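Local coordinates for lumazine-binding protein (Silicibacter pomeroyi DSS-3, PDB 3FKA) that is of unknown function but adopts an NTF2-like fold and may bind a small, possibly lumazine-like ligand, at residues B[18-21]-B[22-26]; B[28-31]-B[32-36]; B[51-54]-B[55-58]. All coordinates share one frame; numbering follows the deposited sequence.

Contact 1: residues B[18-21]-B[22-26]; sequences YVMA and MTRGD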
ATOM      1  N   TYR B  18      11.172 -17.199  -2.634  1.00 25.37           N
ATOM      2  CA  TYR B  18       9.840 -17.732  -2.859  1.00 26.57           C
ATOM      3  C   TYR B  18       9.546 -18.031  -4.322  1.00 25.41           C
ATOM      4  O   TYR B  18       9.195 -19.162  -4.658  1.00 25.19           O
ATOM      5  CB  TYR B  18       8.771 -16.773  -2.255  1.00 29.10           C
ATOM      6  CG  TYR B  18       7.424 -16.866  -2.900  1.00 29.59           C
ATOM      7  CD1 TYR B  18       6.706 -18.034  -2.864  1.00 30.58           C
ATOM      8  CD2 TYR B  18       6.862 -15.762  -3.541  1.00 30.65           C
ATOM      9  CE1 TYR B  18       5.498 -18.116  -3.469  1.00 31.04           C
ATOM     10  CE2 TYR B  18       5.652 -15.835  -4.157  1.00 30.33           C
ATOM     11  CZ  TYR B  18       4.962 -17.008  -4.133  1.00 30.69           C
ATOM     12  OH  TYR B  18       3.732 -17.049  -4.771  1.00 31.16           O
ATOM     13  N   VAL B  19       9.756 -17.055  -5.195  1.00 24.22           N
ATOM     14  CA  VAL B  19       9.452 -17.227  -6.628  0.50 24.37           C
ATOM     15  C   VAL B  19      10.320 -18.329  -7.256  1.00 24.44           C
ATOM     16  O   VAL B  19       9.812 -19.193  -7.987  1.00 24.08           O
ATOM     17  CB  VAL B  19       9.582 -15.891  -7.401  0.50 24.09           C
ATOM     18  CG1 VAL B  19       9.257 -16.078  -8.860  0.50 23.54           C
ATOM     19  CG2 VAL B  19       8.652 -14.835  -6.801  0.50 24.14           C
HETATM   20  N   MSE B  20      11.603 -18.335  -6.926  1.00 24.17           N
HETATM   21  CA  MSE B  20      12.507 -19.361  -7.468  0.67 24.91           C
HETATM   22  C   MSE B  20      12.209 -20.742  -6.917  1.00 24.22           C
HETATM   23  O   MSE B  20      12.218 -21.707  -7.669  1.00 23.24           O
HETATM   24  CB  MSE B  20      13.977 -19.020  -7.214  0.67 26.23           C
HETATM   25  CG  MSE B  20      14.481 -17.757  -7.874  0.67 27.26           C
HETATM   26 SE   MSE B  20      14.026 -17.637  -9.751  0.50 30.35          SE
HETATM   27  CE  MSE B  20      14.667 -19.399 -10.276  0.67 28.52           C
ATOM     28  N   ALA B  21      11.945 -20.849  -5.618  1.00 23.78           N
ATOM     29  CA  ALA B  21      11.640 -22.142  -5.005  1.00 23.48           C
ATOM     30  C   ALA B  21      10.350 -22.714  -5.595  1.00 24.00           C
ATOM     31  O   ALA B  21      10.249 -23.913  -5.860  1.00 23.93           O
ATOM     32  CB  ALA B  21      11.580 -22.049  -3.464  1.00 23.14           C
HETATM   33  N   MSE B  22       9.365 -21.846  -5.811  1.00 24.12           N
HETATM   34  CA  MSE B  22       8.102 -22.268  -6.422  0.56 24.11           C
HETATM   35  C   MSE B  22       8.341 -22.774  -7.826  1.00 24.24           C
HETATM   36  O   MSE B  22       7.893 -23.865  -8.180  1.00 23.80           O
HETATM   37  CB  MSE B  22       7.093 -21.129  -6.486  0.56 24.23           C
HETATM   38  CG  MSE B  22       5.838 -21.446  -7.345  0.56 24.46           C
HETATM   39 SE   MSE B  22       4.393 -20.163  -7.148  0.42 23.77          SE
HETATM   40  CE  MSE B  22       4.448 -20.141  -5.299  0.56 25.57           C
ATOM     41  N   THR B  23       9.060 -21.979  -8.621  1.00 23.25           N
ATOM     42  CA  THR B  23       9.372 -22.333 -10.010  1.00 23.27           C
ATOM     43  C   THR B  23      10.148 -23.638 -10.118  1.00 23.04           C
ATOM     44  O   THR B  23       9.816 -24.479 -10.948  1.00 22.53           O
ATOM     45  CB  THR B  23      10.167 -21.202 -10.684  1.00 23.25           C
ATOM     46  OG1 THR B  23       9.407 -19.985 -10.619  1.00 22.75           O
ATOM     47  CG2 THR B  23      10.521 -21.559 -12.121  1.00 23.23           C
ATOM     48  N   ARG B  24      11.158 -23.807  -9.265  1.00 22.69           N
ATOM     49  CA  ARG B  24      12.023 -24.998  -9.272  1.00 23.02           C
ATOM     50  C   ARG B  24      11.468 -26.232  -8.556  1.00 22.98           C
ATOM     51  O   ARG B  24      12.023 -27.337  -8.722  1.00 21.99           O
ATOM     52  CB  ARG B  24      13.368 -24.657  -8.621  1.00 23.70           C
ATOM     53  CG  ARG B  24      14.164 -23.599  -9.349  1.00 24.08           C
ATOM     54  CD  ARG B  24      14.866 -24.154 -10.568  1.00 24.68           C
ATOM     55  NE  ARG B  24      15.595 -23.091 -11.285  1.00 24.72           N
ATOM     56  CZ  ARG B  24      15.114 -22.350 -12.284  1.00 25.07           C
ATOM     57  NH1 ARG B  24      13.911 -22.541 -12.790  1.00 25.44           N
ATOM     58  NH2 ARG B  24      15.877 -21.404 -12.812  1.00 25.35           N
ATOM     59  N   GLY B  25      10.392 -26.070  -7.797  1.00 23.12           N
ATOM     60  CA  GLY B  25       9.813 -27.163  -7.021  1.00 23.47           C
ATOM     61  C   GLY B  25      10.785 -27.559  -5.911  1.00 23.81           C
ATOM     62  O   GLY B  25      10.992 -28.752  -5.638  1.00 24.32           O
ATOM     63  N   ASP B  26      11.388 -26.556  -5.274  1.00 24.16           N
ATOM     64  CA  ASP B  26      12.377 -26.784  -4.215  1.00 23.89           C
ATOM     65  C   ASP B  26      11.649 -26.954  -2.887  1.00 23.75           C
ATOM     66  O   ASP B  26      11.340 -25.971  -2.214  1.00 22.88           O
ATOM     67  CB  ASP B  26      13.358 -25.615  -4.225  1.00 24.54           C
ATOM     68  CG  ASP B  26      14.517 -25.779  -3.288  1.00 24.95           C
ATOM     69  OD1 ASP B  26      14.492 -26.575  -2.330  1.00 25.20           O
ATOM     70  OD2 ASP B  26      15.508 -25.068  -3.532  1.00 25.96           O
TER
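Thr23 folds back over the carbonyl of Val19, one turn earlier in helix 4-24, and grips its oxygen twice: Thr23 OG1 reaches Val19 O at 2.8 Å and Thr23 N reaches Val19 O at 3.0 Å, from opposite faces of the carbonyl plane. Four residues apart again, Tyr18 and Met22 point the same way, and the selenium of Met22, a selenomethionine, sits obliquely 5.2 Å from the centroid of the Tyr18 ring. This fits a Met-aromatic contact, but Met22 has two conformers and its methyl is modelled too close to the ring, so the detail is doubtful. The Tyr18 OH bonds to Asp99, and the Met22 side chain is near an unidentified bound molecule. In the conformer described here, the methyl end of Met20, also a selenomethionine, lies over one face of the Arg24 guanidinium, offset toward its rim, with Met20 CE 3.6 Å from Arg24 CZ. Two bends in the Met20 chain, chi2 -49° and chi3 -50°, curl CE alongside the arginine; a second conformer is modelled, so this overlap is to be taken with caution. Arg24 NH1 is anchored elsewhere, on the carbonyls of Asp65 and Thr68. The helix then ends in a Schellman motif, with Gly25 at positive phi as C-prime. Asp26 N bonds in plane to a lone pair of Ala21 O at 2.9 Å, while Gly25 N to Met22 O is weak at 3.4 Å. Asp26 OD1 caps Ala29 N, so one turn both pairs Ala21 O with Asp26 N and starts the next helix.

Contact 2: residues B[28-31]-B[32-36]; sequences PALE and RIFFG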
ATOM      1  N   PRO B  28      12.678 -28.294   0.153  1.00 24.21           N
ATOM      2  CA  PRO B  28      13.338 -27.773   1.366  1.00 23.80           C
ATOM      3  C   PRO B  28      13.270 -26.245   1.501  1.00 23.44           C
ATOM      4  O   PRO B  28      12.996 -25.749   2.581  1.00 23.21           O
ATOM      5  CB  PRO B  28      14.782 -28.255   1.209  1.00 24.04           C
ATOM      6  CG  PRO B  28      14.695 -29.427   0.344  1.00 24.48           C
ATOM      7  CD  PRO B  28      13.581 -29.149  -0.624  1.00 24.11           C
ATOM      8  N   ALA B  29      13.419 -25.512   0.402  1.00 23.36           N
ATOM      9  CA  ALA B  29      13.349 -24.037   0.433  1.00 23.39           C
ATOM     10  C   ALA B  29      11.954 -23.560   0.800  1.00 23.77           C
ATOM     11  O   ALA B  29      11.772 -22.632   1.594  1.00 24.73           O
ATOM     12  CB  ALA B  29      13.783 -23.448  -0.923  1.00 22.99           C
ATOM     13  N   LEU B  30      10.947 -24.192   0.206  1.00 23.90           N
ATOM     14  CA  LEU B  30       9.555 -23.836   0.488  1.00 23.26           C
ATOM     15  C   LEU B  30       9.160 -24.145   1.928  1.00 23.64           C
ATOM     16  O   LEU B  30       8.427 -23.381   2.525  1.00 23.75           O
ATOM     17  CB  LEU B  30       8.615 -24.547  -0.476  1.00 23.41           C
ATOM     18  CG  LEU B  30       8.739 -24.045  -1.945  1.00 23.29           C
ATOM     19  CD1 LEU B  30       8.116 -25.066  -2.915  1.00 23.92           C
ATOM     20  CD2 LEU B  30       8.162 -22.616  -2.101  1.00 23.83           C
ATOM     21  N   GLU B  31       9.631 -25.271   2.472  1.00 23.89           N
ATOM     22  CA  GLU B  31       9.340 -25.601   3.863  1.00 25.21           C
ATOM     23  C   GLU B  31      10.058 -24.640   4.804  1.00 25.56           C
ATOM     24  O   GLU B  31       9.577 -24.408   5.901  1.00 25.59           O
ATOM     25  CB  GLU B  31       9.649 -27.083   4.169  1.00 25.60           C
ATOM     26  CG  GLU B  31       8.660 -28.001   3.440  1.00 26.08           C
ATOM     27  CD  GLU B  31       8.819 -29.499   3.697  1.00 27.44           C
ATOM     28  OE1 GLU B  31       9.894 -29.965   4.160  1.00 28.34           O
ATOM     29  OE2 GLU B  31       7.854 -30.238   3.371  1.00 27.78           O
ATOM     30  N   ARG B  32      11.198 -24.095   4.384  1.00 25.64           N
ATOM     31  CA  ARG B  32      11.943 -23.140   5.191  0.50 25.93           C
ATOM     32  C   ARG B  32      11.237 -21.797   5.241  1.00 25.76           C
ATOM     33  O   ARG B  32      11.074 -21.244   6.297  1.00 26.10           O
ATOM     34  CB  ARG B  32      13.358 -22.909   4.642  0.50 26.30           C
ATOM     35  CG  ARG B  32      14.163 -21.807   5.359  0.50 26.63           C
ATOM     36  CD  ARG B  32      15.497 -21.537   4.675  0.50 27.01           C
ATOM     37  NE  ARG B  32      16.179 -20.398   5.299  0.50 27.50           N
ATOM     38  CZ  ARG B  32      16.926 -20.431   6.415  0.50 27.66           C
ATOM     39  NH1 ARG B  32      17.120 -21.556   7.113  0.50 27.95           N
ATOM     40  NH2 ARG B  32      17.491 -19.309   6.850  0.50 27.63           N
ATOM     41  N   ILE B  33      10.820 -21.293   4.083  1.00 25.19           N
ATOM     42  CA  ILE B  33      10.192 -19.945   3.990  1.00 25.27           C
ATOM     43  C   ILE B  33       8.713 -19.757   4.327  1.00 24.44           C
ATOM     44  O   ILE B  33       8.259 -18.601   4.485  1.00 24.30           O
ATOM     45  CB  ILE B  33      10.509 -19.333   2.601  1.00 25.24           C
ATOM     46  CG1 ILE B  33       9.734 -20.000   1.455  1.00 25.61           C
ATOM     47  CG2 ILE B  33      12.063 -19.342   2.423  1.00 26.56           C
ATOM     48  CD1 ILE B  33      10.010 -19.373   0.101  1.00 25.77           C
ATOM     49  N   PHE B  34       7.987 -20.869   4.384  1.00 24.00           N
ATOM     50  CA  PHE B  34       6.575 -20.897   4.753  1.00 23.70           C
ATOM     51  C   PHE B  34       6.436 -21.639   6.071  1.00 23.87           C
ATOM     52  O   PHE B  34       7.021 -22.730   6.239  1.00 23.34           O
ATOM     53  CB  PHE B  34       5.712 -21.640   3.736  1.00 24.66           C
ATOM     54  CG  PHE B  34       5.402 -20.876   2.487  1.00 24.05           C
ATOM     55  CD1 PHE B  34       6.202 -20.991   1.357  1.00 24.44           C
ATOM     56  CD2 PHE B  34       4.282 -20.065   2.425  1.00 24.96           C
ATOM     57  CE1 PHE B  34       5.918 -20.291   0.203  1.00 24.84           C
ATOM     58  CE2 PHE B  34       3.991 -19.358   1.254  1.00 24.81           C
ATOM     59  CZ  PHE B  34       4.803 -19.484   0.147  1.00 25.10           C
ATOM     60  N   PHE B  35       5.674 -21.056   7.002  1.00 24.31           N
ATOM     61  CA  PHE B  35       5.340 -21.706   8.249  1.00 24.11           C
ATOM     62  C   PHE B  35       4.594 -23.006   7.970  1.00 23.99           C
ATOM     63  O   PHE B  35       3.875 -23.114   6.968  1.00 23.76           O
ATOM     64  CB  PHE B  35       4.447 -20.821   9.133  1.00 24.53           C
ATOM     65  CG  PHE B  35       5.195 -19.785   9.921  1.00 23.74           C
ATOM     66  CD1 PHE B  35       5.781 -20.146  11.127  1.00 24.64           C
ATOM     67  CD2 PHE B  35       5.289 -18.465   9.513  1.00 24.27           C
ATOM     68  CE1 PHE B  35       6.465 -19.213  11.919  1.00 24.22           C
ATOM     69  CE2 PHE B  35       5.978 -17.516  10.317  1.00 24.11           C
ATOM     70  CZ  PHE B  35       6.573 -17.911  11.503  1.00 24.21           C
ATOM     71  N   GLY B  36       4.743 -23.975   8.864  1.00 23.84           N
ATOM     72  CA  GLY B  36       4.051 -25.257   8.751  1.00 23.86           C
ATOM     73  C   GLY B  36       2.556 -25.145   8.545  1.00 24.17           C
ATOM     74  O   GLY B  36       2.001 -25.866   7.735  1.00 24.83           O
TER
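Leu30 and Phe34 both set CG anti to their own carbonyl carbons, chi1 -68° and -77°, and these torsions lay the two side chains side by side, pointing the same way. One branch of the leucine does the touching: Leu30 CD2 stands 4.0 Å from Phe34 CE1, and it also comes within 4.3 Å of Ile33 CD1. The phenylalanine ring presents its edge to Leu30 O, which lies in the ring plane 3.5 Å from Phe34 CD1. That same carbonyl oxygen accepts the bond from Phe34 N at 3.2 Å, bent to 140° as the backbone leaves helical angles at Phe34. This is the C-terminal end of helix 27-33 in the NTF2-like fold, beside strand 109-119 of the sheet, where Phe34 packs on Ile112. Just before it in the helix, Arg32 N donates to Pro28 O at 3.0 Å and, weakly, to Ala29 O, whose main donor is Ile33 N at 3.0 Å. Ile33 holds CG1 in the crowded position between its backbone N and carbonyl carbon, pressing it against Ala29 O at 3.3 Å. Buried Leu30, Ile33 and Phe34 thus carry the apolar contact; Leu30 O is still met by a backbone amide, whereas Glu31 O takes a hydrogen bond from Arg111 NH2.

Contact 3: residues B[51-54]-B[55-58]; sequences NSRD and AFIA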
ATOM      1  N   ASN B  51      -5.205 -24.337   0.062  1.00 24.12           N
ATOM      2  CA  ASN B  51      -4.088 -25.281   0.158  1.00 24.54           C
ATOM      3  C   ASN B  51      -3.213 -25.164   1.383  1.00 24.76           C
ATOM      4  O   ASN B  51      -2.776 -24.073   1.709  1.00 24.73           O
ATOM      5  CB  ASN B  51      -3.132 -25.071  -1.027  1.00 25.30           C
ATOM      6  CG  ASN B  51      -3.761 -25.360  -2.362  1.00 26.56           C
ATOM      7  OD1 ASN B  51      -4.542 -26.291  -2.512  1.00 27.49           O
ATOM      8  ND2 ASN B  51      -3.383 -24.568  -3.366  1.00 27.43           N
ATOM      9  N   SER B  52      -2.934 -26.304   2.026  1.00 24.15           N
ATOM     10  CA  SER B  52      -1.998 -26.373   3.126  1.00 23.64           C
ATOM     11  C   SER B  52      -0.598 -26.249   2.519  1.00 23.46           C
ATOM     12  O   SER B  52      -0.432 -26.380   1.295  1.00 22.05           O
ATOM     13  CB  SER B  52      -2.104 -27.727   3.818  1.00 23.79           C
ATOM     14  OG  SER B  52      -1.763 -28.782   2.927  1.00 23.63           O
ATOM     15  N   ARG B  53       0.428 -26.123   3.363  1.00 23.39           N
ATOM     16  CA  ARG B  53       1.788 -26.078   2.853  1.00 23.49           C
ATOM     17  C   ARG B  53       2.122 -27.406   2.139  1.00 22.88           C
ATOM     18  O   ARG B  53       2.731 -27.383   1.070  1.00 23.71           O
ATOM     19  CB  ARG B  53       2.789 -25.776   3.952  1.00 23.31           C
ATOM     20  CG  ARG B  53       4.169 -25.441   3.396  1.00 24.08           C
ATOM     21  CD  ARG B  53       5.179 -25.248   4.475  1.00 23.96           C
ATOM     22  NE  ARG B  53       5.518 -26.533   5.085  1.00 23.62           N
ATOM     23  CZ  ARG B  53       6.334 -26.691   6.111  1.00 23.92           C
ATOM     24  NH1 ARG B  53       6.888 -25.647   6.725  1.00 23.73           N
ATOM     25  NH2 ARG B  53       6.558 -27.916   6.560  1.00 24.21           N
ATOM     26  N   ASP B  54       1.724 -28.548   2.693  1.00 23.70           N
ATOM     27  CA  ASP B  54       1.982 -29.820   2.021  1.00 24.36           C
ATOM     28  C   ASP B  54       1.340 -29.854   0.636  1.00 24.30           C
ATOM     29  O   ASP B  54       1.977 -30.299  -0.325  1.00 25.01           O
ATOM     30  CB  ASP B  54       1.469 -31.026   2.833  1.00 25.24           C
ATOM     31  CG  ASP B  54       2.309 -31.337   4.072  1.00 26.23           C
ATOM     32  OD1 ASP B  54       3.458 -30.863   4.214  1.00 26.91           O
ATOM     33  OD2 ASP B  54       1.804 -32.142   4.898  1.00 26.79           O
ATOM     34  N   ALA B  55       0.100 -29.378   0.531  1.00 23.05           N
ATOM     35  CA  ALA B  55      -0.611 -29.379  -0.746  1.00 23.66           C
ATOM     36  C   ALA B  55       0.036 -28.471  -1.762  1.00 23.26           C
ATOM     37  O   ALA B  55       0.281 -28.890  -2.911  1.00 23.74           O
ATOM     38  CB  ALA B  55      -2.064 -28.984  -0.550  1.00 23.90           C
ATOM     39  N   PHE B  56       0.335 -27.229  -1.396  1.00 23.56           N
ATOM     40  CA  PHE B  56       0.922 -26.382  -2.444  1.00 24.51           C
ATOM     41  C   PHE B  56       2.380 -26.743  -2.778  1.00 23.84           C
ATOM     42  O   PHE B  56       2.788 -26.557  -3.907  1.00 23.35           O
ATOM     43  CB  PHE B  56       0.678 -24.893  -2.204  1.00 27.29           C
ATOM     44  CG  PHE B  56       1.415 -24.298  -1.109  1.00 27.56           C
ATOM     45  CD1 PHE B  56       2.746 -23.959  -1.287  1.00 28.58           C
ATOM     46  CD2 PHE B  56       0.737 -23.805   0.013  1.00 28.50           C
ATOM     47  CE1 PHE B  56       3.441 -23.332  -0.316  1.00 29.06           C
ATOM     48  CE2 PHE B  56       1.437 -23.123   1.016  1.00 28.82           C
ATOM     49  CZ  PHE B  56       2.785 -22.910   0.860  1.00 28.83           C
ATOM     50  N   ILE B  57       3.154 -27.285  -1.832  1.00 22.64           N
ATOM     51  CA  ILE B  57       4.515 -27.727  -2.195  1.00 22.78           C
ATOM     52  C   ILE B  57       4.428 -28.893  -3.224  1.00 22.26           C
ATOM     53  O   ILE B  57       5.159 -28.892  -4.208  1.00 21.96           O
ATOM     54  CB  ILE B  57       5.355 -28.092  -0.973  1.00 22.68           C
ATOM     55  CG1 ILE B  57       5.665 -26.823  -0.187  1.00 22.76           C
ATOM     56  CG2 ILE B  57       6.628 -28.778  -1.424  1.00 22.20           C
ATOM     57  CD1 ILE B  57       6.426 -27.096   1.067  1.00 23.91           C
ATOM     58  N   ALA B  58       3.493 -29.816  -3.029  1.00 22.41           N
ATOM     59  CA  ALA B  58       3.275 -30.899  -3.988  1.00 23.28           C
ATOM     60  C   ALA B  58       2.880 -30.299  -5.356  1.00 23.23           C
ATOM     61  O   ALA B  58       3.257 -30.831  -6.379  1.00 23.03           O
ATOM     62  CB  ALA B  58       2.217 -31.860  -3.509  1.00 23.14           C
TER
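The backbone passes from strand 47-52 straight into helix 53-63 at Ser52, an N-cap: the chain is extended at Ser52, and helical values begin at Arg53. Ser52 OG accepts from Ala55 N at 3.1 Å, and Ser52 O takes Phe56 N at 2.9 Å with a nearly straight N-H...O angle of 170°. The cap therefore uses the side-chain and main-chain oxygens of one residue to meet two amides of the first turn. Phe56 CG sits between its backbone N and carbonyl carbon, chi1 71°, which swings the ring back against Arg53 and Ser52. There Arg53 CA makes a CH-pi contact over one face, 3.9 Å from the Phe56 ring centroid, and Arg53 O stands over the same face. Asn51 O meets the ring at its edge, 3.9 Å from Phe56 CD2, while Asn51 ND2 bonds to Glu40 and the Asn51 side chain lies near an unidentified bound molecule. Phe56 also pairs edge-to-face with the ring of Phe34. Replacing Phe56 by alanine is likely to leave Arg53 CA without its aromatic face and Phe34 without its ring partner, opening a gap beside Arg53. The Arg53 chain runs alongside Ile57 and bends at chi3 before NH1 bonds to Phe34 O; along the way Arg53 CG touches Ile57 CD1 at 3.6 Å.

How the contacts relate
From the N terminus the contacts follow in series, none nested in or crossing another, and each is local, so none closes a long loop. Contact 1 ends helix 4-24 and hands over to helix 27-33; contact 2 spans most of that helix and its exit into 34-35. The two helices meet where Ala21 CB lies 3.6 Å from Ala29 CB. After strand 38-44, contact 3 spans the end of strand 47-52 and the start of helix 53-63. Contact 3 docks on contact 2 where Glu31 CG packs 3.4 Å from Ile57 CD1, but stays about 6 Å from contact 1 at the nearest atoms. Helix 27-33 is thus the middle link between the other two helices of this NTF2-like fold.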